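Side-chain contacts in DegV family protein (Thermus thermophilus, PDB 2DT8), which binds a fatty acid, here palmitic acid, and carries a zinc ion; its wider biological role is not established: residues P27-L32 / I36-E41; G94-A99 / V112-A117; Q116-G121 / A262-H267; V122-L127 / R151-R156; A160-L165 / G172-F177. All coordinates share one frame; numbering follows the deposited sequence.

Contact 1 of 5, residues P27-L32 / I36-E41; sequences PLYVNL and IYRDWE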
# COMPACT_ATOMS: atom_id res chain seq x y z
N PRO A 27 -8.65 6.36 9.33
CA PRO A 27 -7.31 6.08 9.86
C PRO A 27 -7.08 4.78 10.62
O PRO A 27 -7.99 4.24 11.24
CB PRO A 27 -7.05 7.28 10.77
CG PRO A 27 -8.40 7.56 11.32
CD PRO A 27 -9.31 7.43 10.10
N LEU A 28 -5.85 4.28 10.51
CA LEU A 28 -5.40 3.14 11.28
C LEU A 28 -4.50 3.78 12.34
O LEU A 28 -4.20 4.99 12.26
CB LEU A 28 -4.64 2.11 10.44
CG LEU A 28 -5.58 1.04 9.87
CD1 LEU A 28 -6.28 1.56 8.61
CD2 LEU A 28 -4.80 -0.24 9.57
N TYR A 29 -4.06 2.99 13.32
CA TYR A 29 -3.27 3.52 14.42
C TYR A 29 -1.99 2.79 14.70
O TYR A 29 -1.87 1.59 14.43
CB TYR A 29 -4.11 3.52 15.70
CG TYR A 29 -5.50 4.06 15.51
CD1 TYR A 29 -6.52 3.27 15.00
CD2 TYR A 29 -5.78 5.39 15.81
CE1 TYR A 29 -7.80 3.79 14.77
CE2 TYR A 29 -7.05 5.93 15.59
CZ TYR A 29 -8.05 5.12 15.07
OH TYR A 29 -9.30 5.64 14.86
N VAL A 30 -1.06 3.53 15.27
CA VAL A 30 0.23 3.01 15.68
C VAL A 30 0.25 3.06 17.21
O VAL A 30 -0.06 4.10 17.81
CB VAL A 30 1.38 3.87 15.14
CG1 VAL A 30 2.70 3.34 15.65
CG2 VAL A 30 1.36 3.87 13.62
N ASN A 31 0.62 1.94 17.82
CA ASN A 31 0.72 1.82 19.27
C ASN A 31 2.22 1.86 19.58
O ASN A 31 2.97 0.96 19.20
CB ASN A 31 0.11 0.49 19.72
CG ASN A 31 -1.31 0.33 19.22
OD1 ASN A 31 -2.15 1.21 19.42
ND2 ASN A 31 -1.59 -0.80 18.58
N LEU A 32 2.63 2.93 20.26
CA LEU A 32 4.03 3.15 20.60
C LEU A 32 4.13 4.05 21.83
O LEU A 32 3.28 4.88 22.10
CB LEU A 32 4.73 3.83 19.41
CG LEU A 32 6.24 4.04 19.49
CD1 LEU A 32 6.94 2.72 19.24
CD2 LEU A 32 6.67 5.07 18.45
N ILE A 36 -1.33 5.78 21.61
CA ILE A 36 -1.92 5.42 20.33
C ILE A 36 -1.95 6.67 19.46
O ILE A 36 -2.48 7.70 19.87
CB ILE A 36 -3.36 4.93 20.53
CG1 ILE A 36 -3.36 3.72 21.48
CG2 ILE A 36 -3.96 4.57 19.18
CD1 ILE A 36 -4.76 3.27 21.87
N TYR A 37 -1.41 6.55 18.25
CA TYR A 37 -1.31 7.66 17.32
C TYR A 37 -1.93 7.33 15.96
O TYR A 37 -1.83 6.22 15.46
CB TYR A 37 0.17 7.99 17.07
CG TYR A 37 0.95 8.32 18.31
CD1 TYR A 37 0.92 9.60 18.86
CD2 TYR A 37 1.74 7.35 18.94
CE1 TYR A 37 1.64 9.91 20.00
CE2 TYR A 37 2.47 7.66 20.09
CZ TYR A 37 2.41 8.94 20.61
OH TYR A 37 3.13 9.26 21.74
N ARG A 38 -2.61 8.36 15.42
CA ARG A 38 -3.20 8.17 14.11
C ARG A 38 -2.19 8.22 12.97
O ARG A 38 -1.37 9.13 12.87
CB ARG A 38 -4.16 9.32 13.83
CG ARG A 38 -5.49 9.22 14.54
CD ARG A 38 -6.45 10.31 14.12
NE ARG A 38 -6.27 11.58 14.82
CZ ARG A 38 -5.88 12.70 14.23
NH1 ARG A 38 -6.00 12.85 12.92
NH2 ARG A 38 -5.35 13.69 14.95
N ASP A 39 -2.32 7.21 12.10
CA ASP A 39 -1.38 7.14 11.00
C ASP A 39 -1.33 8.49 10.26
O ASP A 39 -2.35 9.17 10.17
CB ASP A 39 -1.96 6.05 10.05
CG ASP A 39 -0.98 5.49 9.03
OD1 ASP A 39 0.25 5.64 9.20
OD2 ASP A 39 -1.48 4.85 8.07
N TRP A 40 -0.14 8.87 9.78
CA TRP A 40 0.10 10.11 9.04
C TRP A 40 -0.08 11.44 9.77
O TRP A 40 0.76 12.34 9.65
CB TRP A 40 -0.76 10.15 7.75
CG TRP A 40 -0.22 9.24 6.66
CD1 TRP A 40 -0.64 7.99 6.35
CD2 TRP A 40 0.87 9.53 5.78
NE1 TRP A 40 0.12 7.46 5.32
CE2 TRP A 40 1.06 8.39 4.96
CE3 TRP A 40 1.73 10.63 5.61
CZ2 TRP A 40 2.06 8.32 3.97
CZ3 TRP A 40 2.72 10.56 4.63
CH2 TRP A 40 2.88 9.41 3.83
N GLU A 41 -1.09 11.60 10.61
CA GLU A 41 -1.44 12.84 11.29
C GLU A 41 -0.71 13.12 12.59
O GLU A 41 -0.42 14.27 12.92
CB GLU A 41 -2.93 12.86 11.61
CG GLU A 41 -3.86 12.67 10.44
CD GLU A 41 -3.80 13.86 9.52
OE1 GLU A 41 -4.29 14.94 9.92
OE2 GLU A 41 -3.26 13.73 8.40

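Contact 2 of 5, residues G94-A99 / V112-A117; sequences GTVQSA and VVDTQA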
# COMPACT_ATOMS: atom_id res chain seq x y z
N GLY A 94 -7.08 -6.61 9.60
CA GLY A 94 -8.50 -6.84 9.83
C GLY A 94 -9.34 -5.68 9.32
O GLY A 94 -10.55 -5.66 9.53
N THR A 95 -8.72 -4.72 8.63
CA THR A 95 -9.44 -3.57 8.11
C THR A 95 -10.64 -3.95 7.23
O THR A 95 -11.74 -3.43 7.43
CB THR A 95 -8.48 -2.64 7.33
OG1 THR A 95 -7.47 -2.17 8.23
CG2 THR A 95 -9.22 -1.44 6.75
N VAL A 96 -10.43 -4.84 6.26
CA VAL A 96 -11.52 -5.26 5.37
C VAL A 96 -12.68 -5.81 6.20
O VAL A 96 -13.85 -5.50 5.94
CB VAL A 96 -11.04 -6.33 4.37
CG1 VAL A 96 -12.26 -7.07 3.77
CG2 VAL A 96 -10.26 -5.64 3.25
N GLN A 97 -12.42 -6.71 7.12
CA GLN A 97 -13.44 -7.24 8.01
C GLN A 97 -14.22 -6.12 8.71
O GLN A 97 -15.43 -6.21 8.87
CB GLN A 97 -12.79 -8.17 9.04
CG GLN A 97 -13.69 -8.61 10.17
CD GLN A 97 -13.06 -9.72 11.00
OE1 GLN A 97 -13.45 -9.95 12.14
NE2 GLN A 97 -12.09 -10.41 10.41
N SER A 98 -13.54 -5.10 9.31
CA SER A 98 -14.27 -4.02 9.97
C SER A 98 -15.16 -3.27 8.98
O SER A 98 -16.31 -2.90 9.30
CB SER A 98 -13.30 -3.02 10.61
OG SER A 98 -12.79 -3.55 11.81
N ALA A 99 -14.64 -3.04 7.77
CA ALA A 99 -15.39 -2.34 6.74
C ALA A 99 -16.64 -3.15 6.37
O ALA A 99 -17.72 -2.59 6.22
CB ALA A 99 -14.51 -2.11 5.51
N VAL A 112 -17.34 -3.25 -0.48
CA VAL A 112 -16.01 -3.31 0.11
C VAL A 112 -15.12 -4.18 -0.77
O VAL A 112 -15.47 -5.32 -1.08
CB VAL A 112 -16.07 -3.91 1.53
CG1 VAL A 112 -14.66 -4.02 2.12
CG2 VAL A 112 -16.96 -3.04 2.42
N VAL A 113 -13.97 -3.63 -1.17
CA VAL A 113 -13.02 -4.34 -2.02
C VAL A 113 -11.67 -4.58 -1.34
O VAL A 113 -11.03 -3.64 -0.87
CB VAL A 113 -12.77 -3.54 -3.33
CG1 VAL A 113 -11.76 -4.28 -4.21
CG2 VAL A 113 -14.08 -3.32 -4.09
N ASP A 114 -11.27 -5.85 -1.29
CA ASP A 114 -9.98 -6.26 -0.74
C ASP A 114 -9.05 -6.18 -1.95
O ASP A 114 -9.16 -7.00 -2.87
CB ASP A 114 -10.08 -7.70 -0.21
CG ASP A 114 -8.77 -8.19 0.38
OD1 ASP A 114 -7.72 -7.60 0.07
OD2 ASP A 114 -8.79 -9.18 1.14
N THR A 115 -8.16 -5.20 -1.95
CA THR A 115 -7.24 -5.00 -3.06
C THR A 115 -6.07 -5.96 -3.11
O THR A 115 -5.37 -6.04 -4.12
CB THR A 115 -6.61 -3.60 -3.03
OG1 THR A 115 -5.82 -3.48 -1.84
CG2 THR A 115 -7.68 -2.51 -3.07
N GLN A 116 -5.84 -6.68 -2.01
CA GLN A 116 -4.71 -7.61 -1.91
C GLN A 116 -3.39 -6.85 -2.07
O GLN A 116 -2.37 -7.42 -2.47
CB GLN A 116 -4.79 -8.73 -2.95
CG GLN A 116 -5.94 -9.71 -2.70
CD GLN A 116 -5.82 -10.96 -3.54
OE1 GLN A 116 -5.36 -10.91 -4.66
NE2 GLN A 116 -6.26 -12.09 -2.99
N ALA A 117 -3.42 -5.57 -1.73
CA ALA A 117 -2.23 -4.73 -1.83
C ALA A 117 -2.02 -3.94 -0.54
O ALA A 117 -2.78 -4.07 0.42
CB ALA A 117 -2.36 -3.78 -3.01

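Contact 3 of 5, residues Q116-G121 / A262-H267; sequences QAASLG and AVIASH. With PLM (palmitic acid), chain C.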
# COMPACT_ATOMS: atom_id res chain seq x y z
N GLN A 116 -5.84 -6.68 -2.01
CA GLN A 116 -4.71 -7.61 -1.91
C GLN A 116 -3.39 -6.85 -2.07
O GLN A 116 -2.37 -7.42 -2.47
CB GLN A 116 -4.79 -8.73 -2.95
CG GLN A 116 -5.94 -9.71 -2.70
CD GLN A 116 -5.82 -10.96 -3.54
OE1 GLN A 116 -5.36 -10.91 -4.66
NE2 GLN A 116 -6.26 -12.09 -2.99
N ALA A 117 -3.42 -5.57 -1.73
CA ALA A 117 -2.23 -4.73 -1.83
C ALA A 117 -2.02 -3.94 -0.54
O ALA A 117 -2.78 -4.07 0.42
CB ALA A 117 -2.36 -3.78 -3.01
N ALA A 118 -0.99 -3.11 -0.54
CA ALA A 118 -0.67 -2.29 0.62
C ALA A 118 -0.03 -0.98 0.16
O ALA A 118 0.48 -0.90 -0.96
CB ALA A 118 0.30 -3.06 1.54
N SER A 119 -0.04 0.04 1.02
CA SER A 119 0.53 1.35 0.71
C SER A 119 -0.03 1.86 -0.63
O SER A 119 -1.22 1.68 -0.91
CB SER A 119 2.07 1.27 0.70
OG SER A 119 2.64 2.56 0.57
N LEU A 120 0.80 2.50 -1.46
CA LEU A 120 0.32 3.01 -2.75
C LEU A 120 -0.20 1.93 -3.70
O LEU A 120 -0.73 2.25 -4.76
CB LEU A 120 1.39 3.86 -3.43
CG LEU A 120 1.41 5.30 -2.94
CD1 LEU A 120 2.49 6.07 -3.67
CD2 LEU A 120 0.05 5.95 -3.16
N GLY A 121 -0.02 0.66 -3.33
CA GLY A 121 -0.58 -0.41 -4.14
C GLY A 121 -2.10 -0.29 -4.03
O GLY A 121 -2.85 -0.59 -4.96
N ALA A 262 3.21 5.54 8.65
CA ALA A 262 3.73 4.97 9.89
C ALA A 262 3.19 3.57 10.13
O ALA A 262 3.90 2.70 10.65
CB ALA A 262 3.38 5.88 11.05
N VAL A 263 1.93 3.32 9.76
CA VAL A 263 1.37 1.99 9.97
C VAL A 263 2.08 0.95 9.10
O VAL A 263 2.48 -0.11 9.60
CB VAL A 263 -0.16 1.97 9.75
CG1 VAL A 263 -0.67 0.53 9.68
CG2 VAL A 263 -0.84 2.69 10.91
N ILE A 264 2.27 1.23 7.82
CA ILE A 264 2.97 0.28 6.97
C ILE A 264 4.43 0.14 7.41
O ILE A 264 4.96 -0.97 7.50
CB ILE A 264 2.93 0.69 5.48
CG1 ILE A 264 1.49 0.70 4.97
CG2 ILE A 264 3.79 -0.26 4.65
CD1 ILE A 264 0.84 -0.68 4.92
N ALA A 265 5.08 1.26 7.71
CA ALA A 265 6.49 1.24 8.11
C ALA A 265 6.72 0.47 9.41
O ALA A 265 7.82 -0.05 9.63
CB ALA A 265 7.01 2.67 8.26
N SER A 266 5.71 0.41 10.27
CA SER A 266 5.82 -0.33 11.54
C SER A 266 6.04 -1.82 11.28
O SER A 266 6.54 -2.55 12.14
CB SER A 266 4.55 -0.17 12.38
OG SER A 266 4.43 1.15 12.91
N HIS A 267 5.64 -2.27 10.09
CA HIS A 267 5.80 -3.67 9.71
C HIS A 267 6.96 -3.92 8.76
O HIS A 267 7.62 -4.95 8.85
CB HIS A 267 4.51 -4.19 9.10
CG HIS A 267 3.39 -4.26 10.08
ND1 HIS A 267 3.21 -5.34 10.92
CD2 HIS A 267 2.47 -3.34 10.45
CE1 HIS A 267 2.22 -5.09 11.76
NE2 HIS A 267 1.76 -3.87 11.49
C1 PLM C . -3.28 -3.45 11.19
O1 PLM C . -4.40 -4.10 10.86
O2 PLM C . -2.97 -3.36 12.36
C2 PLM C . -2.41 -2.84 10.11
C3 PLM C . -1.48 -3.92 9.55
C4 PLM C . -0.55 -3.33 8.49
C5 PLM C . 0.34 -4.44 7.93
C6 PLM C . 1.21 -3.89 6.80
C7 PLM C . 2.11 -5.00 6.29
C8 PLM C . 2.83 -4.56 5.05
C9 PLM C . 3.45 -5.79 4.39
CA PLM C . 4.63 -5.38 3.54
CB PLM C . 4.11 -4.97 2.17
CC PLM C . 4.26 -3.47 2.01
CD PLM C . 5.07 -3.19 0.76
CE PLM C . 5.39 -1.70 0.69
CF PLM C . 6.30 -1.41 -0.51
CG PLM C . 5.47 -1.38 -1.79

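Contact 4 of 5, residues V122-L127 / R151-R156; sequences VGMMVL and RDHFVR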
# COMPACT_ATOMS: atom_id res chain seq x y z
N VAL A 122 -2.56 0.13 -2.85
CA VAL A 122 -3.99 0.34 -2.64
C VAL A 122 -4.31 1.72 -3.21
O VAL A 122 -5.29 1.91 -3.94
CB VAL A 122 -4.35 0.35 -1.13
CG1 VAL A 122 -5.84 0.57 -0.96
CG2 VAL A 122 -3.91 -0.96 -0.48
N GLY A 123 -3.47 2.70 -2.90
CA GLY A 123 -3.68 4.05 -3.38
C GLY A 123 -3.82 4.18 -4.88
O GLY A 123 -4.68 4.94 -5.35
N MSE A 124 -3.01 3.45 -5.64
CA MSE A 124 -3.09 3.55 -7.10
C MSE A 124 -4.42 3.03 -7.61
O MSE A 124 -4.94 3.53 -8.61
CB MSE A 124 -1.95 2.79 -7.78
CG MSE A 124 -2.06 1.29 -7.68
SE MSE A 124 -0.44 0.45 -8.32
CE MSE A 124 -1.13 -1.35 -8.45
N MSE A 125 -4.99 2.04 -6.92
CA MSE A 125 -6.28 1.51 -7.34
C MSE A 125 -7.38 2.51 -6.99
O MSE A 125 -8.35 2.67 -7.73
CB MSE A 125 -6.54 0.15 -6.68
CG MSE A 125 -5.52 -0.88 -7.11
SE MSE A 125 -6.03 -2.65 -6.62
CE MSE A 125 -4.33 -3.52 -6.78
N VAL A 126 -7.23 3.21 -5.86
CA VAL A 126 -8.20 4.23 -5.49
C VAL A 126 -8.18 5.32 -6.56
O VAL A 126 -9.22 5.78 -7.02
CB VAL A 126 -7.84 4.85 -4.11
CG1 VAL A 126 -8.67 6.08 -3.84
CG2 VAL A 126 -8.05 3.83 -3.03
N LEU A 127 -6.98 5.73 -6.97
CA LEU A 127 -6.85 6.76 -7.99
C LEU A 127 -7.43 6.29 -9.34
O LEU A 127 -8.07 7.08 -10.04
CB LEU A 127 -5.38 7.15 -8.16
CG LEU A 127 -4.76 7.85 -6.94
CD1 LEU A 127 -3.28 8.07 -7.21
CD2 LEU A 127 -5.46 9.17 -6.64
N ARG A 151 -5.52 -8.78 -10.25
CA ARG A 151 -4.90 -9.94 -10.88
C ARG A 151 -3.60 -9.67 -11.62
O ARG A 151 -2.72 -10.53 -11.69
CB ARG A 151 -5.89 -10.58 -11.86
CG ARG A 151 -7.14 -11.15 -11.22
CD ARG A 151 -8.11 -11.71 -12.27
NE ARG A 151 -7.47 -12.71 -13.12
CZ ARG A 151 -8.10 -13.75 -13.67
NH1 ARG A 151 -9.39 -13.96 -13.40
NH2 ARG A 151 -7.45 -14.56 -14.49
N ASP A 152 -3.55 -8.41 -12.15
CA ASP A 152 -2.40 -8.01 -12.94
C ASP A 152 -1.76 -6.69 -12.52
O ASP A 152 -2.16 -5.61 -12.95
CB ASP A 152 -2.84 -7.94 -14.42
CG ASP A 152 -1.72 -7.51 -15.36
OD1 ASP A 152 -0.55 -7.86 -15.11
OD2 ASP A 152 -2.01 -6.83 -16.37
N HIS A 153 -0.78 -6.78 -11.62
CA HIS A 153 -0.03 -5.61 -11.21
C HIS A 153 1.36 -6.07 -10.80
O HIS A 153 1.66 -7.27 -10.77
CB HIS A 153 -0.73 -4.79 -10.10
CG HIS A 153 -0.83 -5.47 -8.77
ND1 HIS A 153 -1.97 -6.11 -8.34
CD2 HIS A 153 0.05 -5.53 -7.74
CE1 HIS A 153 -1.80 -6.52 -7.10
NE2 HIS A 153 -0.59 -6.18 -6.71
N PHE A 154 2.22 -5.10 -10.53
CA PHE A 154 3.59 -5.38 -10.18
C PHE A 154 3.98 -4.74 -8.87
O PHE A 154 3.54 -3.64 -8.56
CB PHE A 154 4.49 -4.82 -11.28
CG PHE A 154 5.95 -5.03 -11.03
CD1 PHE A 154 6.55 -6.23 -11.39
CD2 PHE A 154 6.72 -4.04 -10.42
CE1 PHE A 154 7.91 -6.44 -11.16
CE2 PHE A 154 8.08 -4.25 -10.18
CZ PHE A 154 8.67 -5.45 -10.55
N VAL A 155 4.80 -5.45 -8.10
CA VAL A 155 5.34 -4.90 -6.87
C VAL A 155 6.63 -5.59 -6.44
O VAL A 155 6.74 -6.81 -6.47
CB VAL A 155 4.33 -4.92 -5.67
CG1 VAL A 155 3.75 -6.32 -5.46
CG2 VAL A 155 5.04 -4.44 -4.39
N ARG A 156 7.62 -4.77 -6.11
CA ARG A 156 8.89 -5.26 -5.59
C ARG A 156 9.35 -4.28 -4.54
O ARG A 156 9.18 -3.07 -4.70
CB ARG A 156 9.97 -5.33 -6.68
CG ARG A 156 9.84 -6.50 -7.64
CD ARG A 156 10.02 -7.84 -6.95
NE ARG A 156 10.03 -8.95 -7.91
CZ ARG A 156 8.95 -9.45 -8.50
NH1 ARG A 156 7.75 -8.95 -8.23
NH2 ARG A 156 9.06 -10.46 -9.36

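Contact 5 of 5, residues A160-L165 / G172-F177; sequences ATLEFL and GGAQAF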
# COMPACT_ATOMS: atom_id res chain seq x y z
N ALA A 160 15.68 -3.07 5.16
CA ALA A 160 16.98 -3.16 5.81
C ALA A 160 17.09 -4.44 6.63
O ALA A 160 18.17 -5.02 6.74
CB ALA A 160 17.21 -1.95 6.71
N THR A 161 15.97 -4.86 7.21
CA THR A 161 15.94 -6.06 8.03
C THR A 161 14.58 -6.72 7.92
O THR A 161 13.58 -6.07 7.61
CB THR A 161 16.18 -5.75 9.53
OG1 THR A 161 16.02 -6.94 10.30
CG2 THR A 161 15.18 -4.71 10.05
N LEU A 162 14.54 -8.03 8.15
CA LEU A 162 13.28 -8.75 8.11
C LEU A 162 12.65 -8.78 9.51
O LEU A 162 11.57 -9.31 9.70
CB LEU A 162 13.51 -10.19 7.64
CG LEU A 162 14.02 -10.40 6.21
CD1 LEU A 162 14.28 -11.88 5.99
CD2 LEU A 162 13.00 -9.88 5.22
N GLU A 163 13.32 -8.16 10.49
CA GLU A 163 12.83 -8.20 11.86
C GLU A 163 11.47 -7.58 12.14
O GLU A 163 10.72 -8.10 12.98
CB GLU A 163 13.88 -7.58 12.80
CG GLU A 163 13.65 -7.84 14.30
CD GLU A 163 13.74 -9.31 14.69
OE1 GLU A 163 14.37 -10.10 13.97
OE2 GLU A 163 13.17 -9.66 15.75
N PHE A 164 11.13 -6.48 11.48
CA PHE A 164 9.82 -5.89 11.72
C PHE A 164 8.71 -6.74 11.11
O PHE A 164 7.61 -6.86 11.68
CB PHE A 164 9.75 -4.46 11.17
CG PHE A 164 10.53 -3.47 12.00
CD1 PHE A 164 11.93 -3.50 12.03
CD2 PHE A 164 9.88 -2.50 12.75
CE1 PHE A 164 12.65 -2.59 12.80
CE2 PHE A 164 10.59 -1.58 13.52
CZ PHE A 164 11.98 -1.63 13.54
N LEU A 165 9.00 -7.35 9.96
CA LEU A 165 8.03 -8.22 9.31
C LEU A 165 7.80 -9.45 10.20
O LEU A 165 6.68 -9.91 10.40
CB LEU A 165 8.52 -8.60 7.92
CG LEU A 165 8.32 -7.52 6.85
CD1 LEU A 165 9.09 -7.89 5.60
CD2 LEU A 165 6.84 -7.38 6.55
N GLY A 172 5.08 -13.42 6.06
CA GLY A 172 4.66 -14.36 5.03
C GLY A 172 5.78 -15.22 4.48
O GLY A 172 6.55 -15.80 5.24
N GLY A 173 5.86 -15.32 3.16
CA GLY A 173 6.88 -16.14 2.51
C GLY A 173 8.30 -15.64 2.67
O GLY A 173 9.25 -16.35 2.35
N ALA A 174 8.47 -14.41 3.15
CA ALA A 174 9.82 -13.88 3.34
C ALA A 174 10.50 -14.61 4.49
O ALA A 174 11.69 -14.42 4.74
CB ALA A 174 9.77 -12.38 3.61
N GLN A 175 9.75 -15.44 5.18
CA GLN A 175 10.32 -16.19 6.29
C GLN A 175 11.41 -17.13 5.77
O GLN A 175 12.31 -17.50 6.52
CB GLN A 175 9.25 -17.02 6.98
CG GLN A 175 9.74 -17.75 8.19
CD GLN A 175 9.07 -17.24 9.44
OE1 GLN A 175 9.60 -16.38 10.14
NE2 GLN A 175 7.87 -17.74 9.70
N ALA A 176 11.31 -17.50 4.50
CA ALA A 176 12.30 -18.39 3.89
C ALA A 176 13.68 -17.75 3.89
O ALA A 176 14.69 -18.44 3.78
CB ALA A 176 11.88 -18.75 2.47
N PHE A 177 13.73 -16.43 4.00
CA PHE A 177 15.01 -15.73 4.00
C PHE A 177 15.61 -15.59 5.39
O PHE A 177 16.79 -15.27 5.52
CB PHE A 177 14.89 -14.34 3.38
CG PHE A 177 14.66 -14.34 1.89
CD1 PHE A 177 15.00 -15.44 1.11
CD2 PHE A 177 14.14 -13.21 1.26
CE1 PHE A 177 14.82 -15.43 -0.27
CE2 PHE A 177 13.96 -13.19 -0.13
CZ PHE A 177 14.29 -14.30 -0.89

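Contact 1 of 5, residues P27-L32 / I36-E41
Val-30 and Tyr-37 face each other as a hydrogen-bonded antiparallel pair in the hairpin of strands 24-32 and 35-38. Val-30 N reaches Tyr-37 O at 2.8 Å, and the return bond from Tyr-37 N to Val-30 O is equally short; both donors lie in the carbonyl planes. Beyond the strand end the ladder gains one more rung, from Asp-39 N to Leu-28 O (2.9 Å).

The closer apolar contacts fall on the face shared by Tyr-29, Asn-31, Ile-36 and Arg-38. Ile-36 CG2 lies 3.6 Å from Tyr-29 CB, while Arg-38 offers its aliphatic CG to Tyr-29 CE2 at 3.8 Å. Ile-36 CG1 runs alongside Asn-31, 3.5 Å from its OD1. Beta-branched Val-30 and Ile-36 suit extended strands. On the other face the edge of the Tyr-37 ring meets Leu-32 O through CE2 (3.5 Å).

The polar ends find partners outside the hairpin. Asn-31 ND2 bonds to Thr-60 OG1 and Ser-62 OG of the adjoining strand 60-62. Chi1 of Asp-39 (-163°) carries its carboxylate to Ser-9 OG and Val-263 N. Backbone bonding thus sets the hairpin register, while the buried carboxylate ties it to helix 262-268, whose first turn probably stabilises the negative charge.

Contact 2 of 5, residues G94-A99 / V112-A117
Asp-114, a charged residue, meets helix 95-103 through carbon: its CB lies 4.0 Å from Val-96 CG2, the two side chains crossing at about a right angle, while its carboxylate oxygens accept from backbone N-H groups. The setting is a beta-alpha-beta unit, in which strands 82-87 and 110-114 run parallel and helix 95-103 connects them, packed on the sheet. The short segments 95-99 and 112-114 run almost antiparallel (167°), with axes 8.8 Å apart at closest.

The rest of the interface is apolar. Val-112 CG1, anti to its own backbone N (chi1 178°), meets Ala-99 CB at 3.9 Å and Val-96 CG1 at 4.2 Å, and Val-112 CG2 lies near Ala-99 O. A beta-branched residue suits a strand and spreads two methyls under the helix; the small Ala-99 lets the backbones come close. Replacing Val-112 with a glycine would probably open a gap beneath Ala-99 and deprive Val-96 CG1 of a packing partner.

From Asp-114 onward two turns overlap. In an ST turn, Thr-115 OG1 accepts from Ala-117 N (3.2 Å). In an Asx turn, Gln-116 N approaches Asp-114 OD1 at 3.0 Å from the anti side, 26° out of the carboxylate plane, while OD2 accepts from Gly-90 N.

Contact 3 of 5, residues Q116-G121 / A262-H267
Ile-264 turns its side chain twice, CG1 lying beside the backbone N (chi1 -63°) and CD1 swinging round again at chi2 (-66°), and this brings CD1 to within 4.2 Å of Ala-118 CB and 4.1 Å of Ser-119 N. The contact lies deep in the DegV fold, where the loop leading into helix 120-135 faces helix 262-268 and both line the pocket of the bound palmitic acid.

The lipid completes the packing. Ile-264 CD1 also touches palmitate C6 at 3.7 Å, and Ala-118 CB lies 4.0 Å from CC farther along the chain. Nearer the carboxylate, Val-263 CG1 stands 3.8 Å from C2. His-267 lays one face of its imidazole against the chain, with CD2 3.5 Å from C5, while its NE2 bonds to Thr-61 OG1, which in turn bonds to the palmitate. A flat ring thus serves a hydrocarbon with its face and a hydroxyl with a nitrogen. An alanine in place of His-267 would probably leave C4 and C5 of the lipid without a wall and Thr-61 without one of its partners.

Branched and small aliphatic residues suit the middle of such a pocket. Ser-119, buried among them, gives its OG to Asp-12. On the helix, Ser-266 OG bonds to Ala-262 O at 2.8 Å, approaching from the opposite face of the carbonyl plane to Ser-266 N.

Contact 4 of 5, residues V122-L127 / R151-R156
Two selenomethionine methyl groups close on His-153. Met-124 CE lies 3.8 Å from His-153 CB, and Met-125 CE is 3.8 Å from His-153 ND1. Both methionine chains cross the histidine at about a right angle and approach its ring obliquely. Each is extended beyond CG, a shape that lets a long, flexible residue bridge backbones whose nearest CA atoms, those of Met-125 and His-153, are 10.2 Å apart.

His-153 turns to meet them by placing CG between the backbone N and the carbonyl carbon (chi1 68°), the crowded position. The ring is further fixed by a hydrogen bond between ND1 and Leu-149 O, so the nitrogen beside the Met-125 methyl has a polar partner of its own. The contact joins helix 120-135 to the chain leading into strand 154-158, an outermost strand of the four-stranded mixed sheet.

Farther out, Met-124 also packs on Tyr-276 and Tyr-278 of neighbouring strand 273-279, and Met-125 rests on Thr-115. Val-155 touches the bound palmitic acid, which places the strand at the lipid pocket. The CB of Phe-154 points away from residues 122-127, and its ring meets those of Phe-215, Trp-218 and Phe-275. Arg-156 lays one guanidinium face over Phe-154 CE1 and bonds through NH1 to Val-155 O at 2.9 Å.

Contact 5 of 5, residues A160-L165 / G172-F177
Leu-162 CD1 presses against Phe-177 CB at 3.6 Å, the tightest point of this contact. The same methyl lies 3.8 Å from Ala-174 O, and CD2 approaches Ala-174 CB more loosely, at 4.4 Å. With CG anti to the carbonyl carbon (chi1 -64°) and chi2 extended, the leucine reaches straight across from the residue before helix 163-168 and sets its forked end on the turn formed by 172-177. Leucine suits the place because its two methyls meet two neighbours at once, and alanine because its small side chain lets the turn come near. Phe-177 gives Leu-162 its CB, while its ring leads away toward Pro-186 and Leu-188 of one strand and Ala-197 of the next. Leu-165, buried and packed on Leu-188, is a looser inner neighbour: its CD1 comes no nearer than 5.0 Å to Ala-174 CB.

The outer side is different in character. Gln-175 and Ala-176 are exposed and direct their CB atoms away from Leu-162. Gly-172, with a positive phi (49°), begins the turn, and bonds such as that from Phe-177 N to Ala-174 O (3.0 Å) hold it in shape. Across from it, Thr-161 OG1 accepts from Glu-163 N at 3.0 Å, a capping bond at the helix start, and Glu-163 pairs with Arg-167. Polar groups therefore shape each segment separately, and the cohesion between the segments comes from hydrocarbon contact centred on Leu-162.

How the contacts relate
Palmitic acid is the common reference: segments of all five contacts touch it or come close. Contact 3 lines it directly. The side chain of Leu-28 in contact 1 is about 4 Å from the bound palmitic acid. Gly-94 of contact 2, Val-155 of contact 4 and Leu-165 of contact 5 also lie against or near it, whereas the side chains of Val-96, Met-124 and Ala-174 stand about 9 to 10 Å off. Contacts 2 and 3 share Gln-116 and Ala-117; in contact 4, Met-125 SE packs 3.8 Å from Thr-115 CB. Leu-28 CD2 meets Thr-95 OG1 at 3.6 Å, linking contacts 1 and 2. Phe-164 CB of contact 5 lies 3.2 Å from His-267 O. Zinc is about 13 Å from the Ala-99 side chain.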